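Local structure of serpin B3 (Homo sapiens, 4ZK3) at residues T9-M12 and F13-Q17; L120-I123 and K124-Q128. The protein probably inhibits proteases by the suicide mechanism of serpins, and as Pso p27 forms large aggregates linked to psoriasis. All blocks are in the same frame, centred on the assembly; numbering follows the deposited sequence.

Contact 1 (T9-M12 and F13-Q17); sequences TKFM and FDLFQ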
loop_
_atom_site.group_PDB
_atom_site.type_symbol
_atom_site.label_atom_id
_atom_site.label_comp_id
_atom_site.label_asym_id
_atom_site.label_seq_id
_atom_site.Cartn_x
_atom_site.Cartn_y
_atom_site.Cartn_z
ATOM N N THR A 9 -10.372 -0.531 -0.196
ATOM C CA THR A 9 -10.329 -0.113 1.203
ATOM C C THR A 9 -10.698 -1.232 2.175
ATOM O O THR A 9 -10.098 -1.361 3.248
ATOM C CB THR A 9 -11.198 1.137 1.423
ATOM O OG1 THR A 9 -10.683 2.215 0.632
ATOM C CG2 THR A 9 -11.140 1.585 2.894
ATOM N N LYS A 10 -11.639 -2.086 1.804
ATOM C CA LYS A 10 -11.968 -3.243 2.671
ATOM C C LYS A 10 -10.849 -4.249 2.777
ATOM O O LYS A 10 -10.500 -4.728 3.872
ATOM C CB LYS A 10 -13.233 -3.940 2.149
ATOM C CG LYS A 10 -14.503 -3.073 2.232
ATOM C CD LYS A 10 -15.691 -3.772 1.579
ATOM C CE LYS A 10 -16.955 -2.949 1.666
ATOM N NZ LYS A 10 -17.425 -2.862 3.084
ATOM N N PHE A 11 -10.264 -4.566 1.636
ATOM C CA PHE A 11 -9.074 -5.415 1.582
ATOM C C PHE A 11 -7.954 -4.825 2.408
ATOM O O PHE A 11 -7.306 -5.553 3.186
ATOM C CB PHE A 11 -8.653 -5.605 0.109
ATOM C CG PHE A 11 -7.429 -6.412 -0.078
ATOM C CD1 PHE A 11 -7.313 -7.661 0.448
ATOM C CD2 PHE A 11 -6.363 -5.917 -0.877
ATOM C CE1 PHE A 11 -6.178 -8.441 0.235
ATOM C CE2 PHE A 11 -5.222 -6.668 -1.066
ATOM C CZ PHE A 11 -5.116 -7.944 -0.510
ATOM N N MET A 12 -7.768 -3.510 2.307
ATOM C CA MET A 12 -6.801 -2.781 3.156
ATOM C C MET A 12 -7.025 -3.042 4.668
ATOM O O MET A 12 -6.077 -3.364 5.388
ATOM C CB MET A 12 -6.825 -1.256 2.856
ATOM C CG MET A 12 -5.885 -0.359 3.718
ATOM S SD MET A 12 -6.300 1.358 3.457
ATOM C CE MET A 12 -7.549 1.510 4.743
ATOM N N PHE A 13 -8.262 -2.956 5.157
ATOM C CA PHE A 13 -8.498 -3.271 6.577
ATOM C C PHE A 13 -8.332 -4.755 6.909
ATOM O O PHE A 13 -7.843 -5.095 8.021
ATOM C CB PHE A 13 -9.838 -2.748 7.041
ATOM C CG PHE A 13 -9.838 -1.272 7.257
ATOM C CD1 PHE A 13 -9.101 -0.734 8.293
ATOM C CD2 PHE A 13 -10.515 -0.411 6.388
ATOM C CE1 PHE A 13 -9.078 0.638 8.507
ATOM C CE2 PHE A 13 -10.490 0.959 6.579
ATOM C CZ PHE A 13 -9.766 1.492 7.642
ATOM N N ASP A 14 -8.696 -5.631 5.965
ATOM C CA ASP A 14 -8.540 -7.046 6.202
ATOM C C ASP A 14 -7.049 -7.296 6.347
ATOM O O ASP A 14 -6.620 -8.137 7.170
ATOM C CB ASP A 14 -9.095 -7.934 5.108
ATOM C CG ASP A 14 -10.586 -7.753 4.883
ATOM O OD1 ASP A 14 -11.296 -7.098 5.679
ATOM O OD2 ASP A 14 -11.030 -8.247 3.833
ATOM N N LEU A 15 -6.228 -6.563 5.586
ATOM C CA LEU A 15 -4.774 -6.751 5.747
ATOM C C LEU A 15 -4.307 -6.286 7.086
ATOM O O LEU A 15 -3.488 -6.960 7.728
ATOM C CB LEU A 15 -3.948 -6.058 4.665
ATOM C CG LEU A 15 -4.014 -6.711 3.292
ATOM C CD1 LEU A 15 -3.453 -5.756 2.232
ATOM C CD2 LEU A 15 -3.365 -8.039 3.134
ATOM N N PHE A 16 -4.765 -5.114 7.464
ATOM C CA PHE A 16 -4.308 -4.455 8.667
ATOM C C PHE A 16 -4.472 -5.347 9.915
ATOM O O PHE A 16 -3.576 -5.415 10.741
ATOM C CB PHE A 16 -5.033 -3.129 8.850
ATOM C CG PHE A 16 -4.515 -2.335 9.993
ATOM C CD1 PHE A 16 -3.366 -1.602 9.878
ATOM C CD2 PHE A 16 -5.142 -2.375 11.225
ATOM C CE1 PHE A 16 -2.868 -0.883 10.940
ATOM C CE2 PHE A 16 -4.659 -1.662 12.303
ATOM C CZ PHE A 16 -3.502 -0.935 12.168
ATOM N N GLN A 17 -5.632 -5.995 10.036
ATOM C CA GLN A 17 -5.941 -6.922 11.173
ATOM C C GLN A 17 -4.955 -8.089 11.238
ATOM O O GLN A 17 -4.508 -8.449 12.292
ATOM C CB GLN A 17 -7.399 -7.405 11.085
ATOM C CG GLN A 17 -8.474 -6.312 10.983
ATOM C CD GLN A 17 -8.713 -5.435 12.232
ATOM O OE1 GLN A 17 -9.856 -5.035 12.504
ATOM N NE2 GLN A 17 -7.676 -5.110 12.961
#
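Phe-13 reaches back to Thr-9 through both backbone and ring, on the long N-terminal helix 4-19 of the serpin fold. Its N donates to Thr-9 O at 3.1 Å, starting a run of four regular i to i+4 hydrogen bonds, and its ring lies alongside the Thr-9 side chain, with CE2 of Phe-13 3.8 Å from CG2 of Thr-9. One ring face receives Met-12: methyl CE sits 3.8 Å from the centroid of the Phe-13 ring, a CH-pi contact shifted toward the rim. The Met-12 chain runs extended until chi3 (89°) bends CE in over the ring, with SD further above the face in a distant Met-aromatic contact. At Asp-14 the carboxylate folds back on Lys-10, leaving OD1 of Asp-14 3.1 Å from Lys-10 O, two acceptors side by side; Lys-10 O takes the N-H of Asp-14, while OD2 is hydrogen-bonded to His-58 NE2. Leu-15 crosses Phe-11 at a slant and lays CD1 over one face, 4.0 Å from the centroid of the Phe-11 ring; both side chains pack on Ile-34 of helix 31-42. Phe-16 swings its ring away from this turn, to meet Tyr-384 with the two planes nearly perpendicular. Its backbone N stays behind and donates to Met-12 O at 3.0 Å, and that same oxygen is also hydrogen-bonded to Tyr-29 OH.

Contact 2 (L120-I123 and K124-Q128); sequences LDAI and KKFYQ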
loop_
_atom_site.group_PDB
_atom_site.type_symbol
_atom_site.label_atom_id
_atom_site.label_comp_id
_atom_site.label_asym_id
_atom_site.label_seq_id
_atom_site.Cartn_x
_atom_site.Cartn_y
_atom_site.Cartn_z
ATOM N N LEU A 120 -1.123 -12.543 -21.892
ATOM C CA LEU A 120 -0.268 -11.388 -22.190
ATOM C C LEU A 120 -1.020 -10.188 -22.690
ATOM O O LEU A 120 -0.774 -9.089 -22.191
ATOM C CB LEU A 120 0.858 -11.719 -23.160
ATOM C CG LEU A 120 1.755 -12.898 -22.749
ATOM C CD1 LEU A 120 2.745 -13.234 -23.901
ATOM C CD2 LEU A 120 2.432 -12.634 -21.427
ATOM N N ASP A 121 -1.943 -10.355 -23.633
ATOM C CA ASP A 121 -2.757 -9.227 -24.070
ATOM C C ASP A 121 -3.585 -8.653 -22.953
ATOM O O ASP A 121 -3.706 -7.418 -22.827
ATOM C CB ASP A 121 -3.668 -9.587 -25.266
ATOM C CG ASP A 121 -2.876 -10.010 -26.462
ATOM O OD1 ASP A 121 -1.691 -9.652 -26.580
ATOM O OD2 ASP A 121 -3.421 -10.758 -27.270
ATOM N N ALA A 122 -4.120 -9.512 -22.092
ATOM C CA ALA A 122 -5.005 -9.029 -21.063
ATOM C C ALA A 122 -4.258 -8.209 -19.961
ATOM O O ALA A 122 -4.757 -7.146 -19.506
ATOM C CB ALA A 122 -5.768 -10.182 -20.435
ATOM N N ILE A 123 -3.090 -8.699 -19.520
ATOM C CA ILE A 123 -2.348 -7.937 -18.503
ATOM C C ILE A 123 -1.805 -6.645 -19.099
ATOM O O ILE A 123 -1.833 -5.609 -18.451
ATOM C CB ILE A 123 -1.250 -8.757 -17.801
ATOM C CG1 ILE A 123 -0.186 -9.278 -18.743
ATOM C CG2 ILE A 123 -1.876 -9.828 -16.954
ATOM C CD1 ILE A 123 0.751 -10.170 -17.961
ATOM N N LYS A 124 -1.373 -6.694 -20.370
ATOM C CA LYS A 124 -0.960 -5.488 -21.055
ATOM C C LYS A 124 -2.070 -4.438 -21.065
ATOM O O LYS A 124 -1.848 -3.263 -20.726
ATOM C CB LYS A 124 -0.415 -5.782 -22.461
ATOM C CG LYS A 124 0.919 -6.575 -22.485
ATOM C CD LYS A 124 1.385 -6.961 -23.904
ATOM C CE LYS A 124 2.500 -7.949 -23.867
ATOM N NZ LYS A 124 2.943 -8.320 -25.227
ATOM N N LYS A 125 -3.262 -4.875 -21.397
ATOM C CA LYS A 125 -4.393 -3.990 -21.530
ATOM C C LYS A 125 -5.007 -3.478 -20.207
ATOM O O LYS A 125 -5.275 -2.301 -20.099
ATOM C CB LYS A 125 -5.492 -4.701 -22.290
ATOM C CG LYS A 125 -6.764 -3.875 -22.438
ATOM C CD LYS A 125 -7.953 -4.797 -22.693
ATOM C CE LYS A 125 -9.205 -4.039 -23.094
ATOM N NZ LYS A 125 -10.169 -5.037 -23.627
ATOM N N PHE A 126 -5.308 -4.357 -19.257
ATOM C CA PHE A 126 -5.923 -3.889 -17.982
ATOM C C PHE A 126 -4.944 -3.313 -16.937
ATOM O O PHE A 126 -5.334 -2.420 -16.154
ATOM C CB PHE A 126 -6.761 -4.981 -17.335
ATOM C CG PHE A 126 -7.869 -5.461 -18.213
ATOM C CD1 PHE A 126 -8.952 -4.638 -18.481
ATOM C CD2 PHE A 126 -7.788 -6.709 -18.835
ATOM C CE1 PHE A 126 -9.954 -5.068 -19.335
ATOM C CE2 PHE A 126 -8.785 -7.136 -19.693
ATOM C CZ PHE A 126 -9.871 -6.315 -19.941
ATOM N N TYR A 127 -3.707 -3.816 -16.945
ATOM C CA TYR A 127 -2.719 -3.497 -15.900
ATOM C C TYR A 127 -1.504 -2.813 -16.474
ATOM O O TYR A 127 -0.572 -2.519 -15.756
ATOM C CB TYR A 127 -2.296 -4.789 -15.180
ATOM C CG TYR A 127 -3.394 -5.290 -14.334
ATOM C CD1 TYR A 127 -3.596 -4.786 -13.051
ATOM C CD2 TYR A 127 -4.327 -6.168 -14.848
ATOM C CE1 TYR A 127 -4.660 -5.217 -12.288
ATOM C CE2 TYR A 127 -5.414 -6.577 -14.089
ATOM C CZ TYR A 127 -5.566 -6.124 -12.830
ATOM O OH TYR A 127 -6.656 -6.532 -12.098
ATOM N N GLN A 128 -1.512 -2.534 -17.787
ATOM C CA GLN A 128 -0.402 -1.809 -18.431
ATOM C C GLN A 128 0.901 -2.568 -18.201
ATOM O O GLN A 128 1.975 -1.996 -18.141
ATOM C CB GLN A 128 -0.295 -0.373 -17.911
ATOM C CG GLN A 128 -1.601 0.411 -17.846
ATOM C CD GLN A 128 -1.447 1.869 -17.244
ATOM O OE1 GLN A 128 -0.614 2.161 -16.352
ATOM N NE2 GLN A 128 -2.286 2.774 -17.738
#
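Lys-124, Lys-125, Phe-126 and Tyr-127 each donate a backbone N to the carbonyl four residues earlier, the bond from Phe-126 N to Ala-122 O being nearly straight (175°) and that from Tyr-127 N to Ile-123 O bent to 143° as helix 117-127 gives way to Gln-128, with its positive phi. Lys-124 CG sits beside the backbone N (chi1 -67°), and the extended chain beyond it runs back past Leu-120. Its CG comes within 3.0 Å of Leu-120 O, a tight approach, and its CE lies 4.2 Å from CB of Leu-120. The ammonium stays clear of Asp-121: NZ of Lys-124 is 5.0 Å from OD1 of Asp-121, an oxygen hydrogen-bonded to Gln-117 NE2. The Phe-126 ring meets the Ala-122 carbonyl obliquely, CD2 of Phe-126 lying 3.1 Å from Ala-122 O, while CD of neighbouring Lys-125 lies over one ring face. Tyr-127 brings CB to 3.4 Å from Ile-123 O. Beyond Gln-128, Ile-123 is also backbone hydrogen-bonded to Thr-129, just before strand 130-134. In the serpin fold this helix crosses between that strand and its parallel partner 99-110 in the large central sheet A: Leu-120 and Ile-123 rest on Leu-107 of strand 99-110, Phe-126 meets His-83 of helix 81-91 edge-to-face, and Tyr-127 reaches Ser-36 and Met-40 of helix 31-42.

Both contacts follow about two turns of one helix each, yet their surroundings differ. Contact 1 lies in the core, its centre about 10 Å from the centre of the chain, and its chemistry is mostly aromatic and apolar, with methyl groups on ring faces. Contact 2 sits further out, its centre about 21 Å from that point, and pairs a buried side with an exposed one of lysines and an aspartate, where the Lys-124 chain lies back along the helix. The two do not touch: centres are about 26 Å apart, nearest atoms about 11 Å. They do share a neighbour, helix 31-42, which takes Phe-11, Met-12 and Leu-15 from contact 1 and Tyr-127 from contact 2. Contact 1 falls mid-helix, whereas contact 2 runs to a helix end.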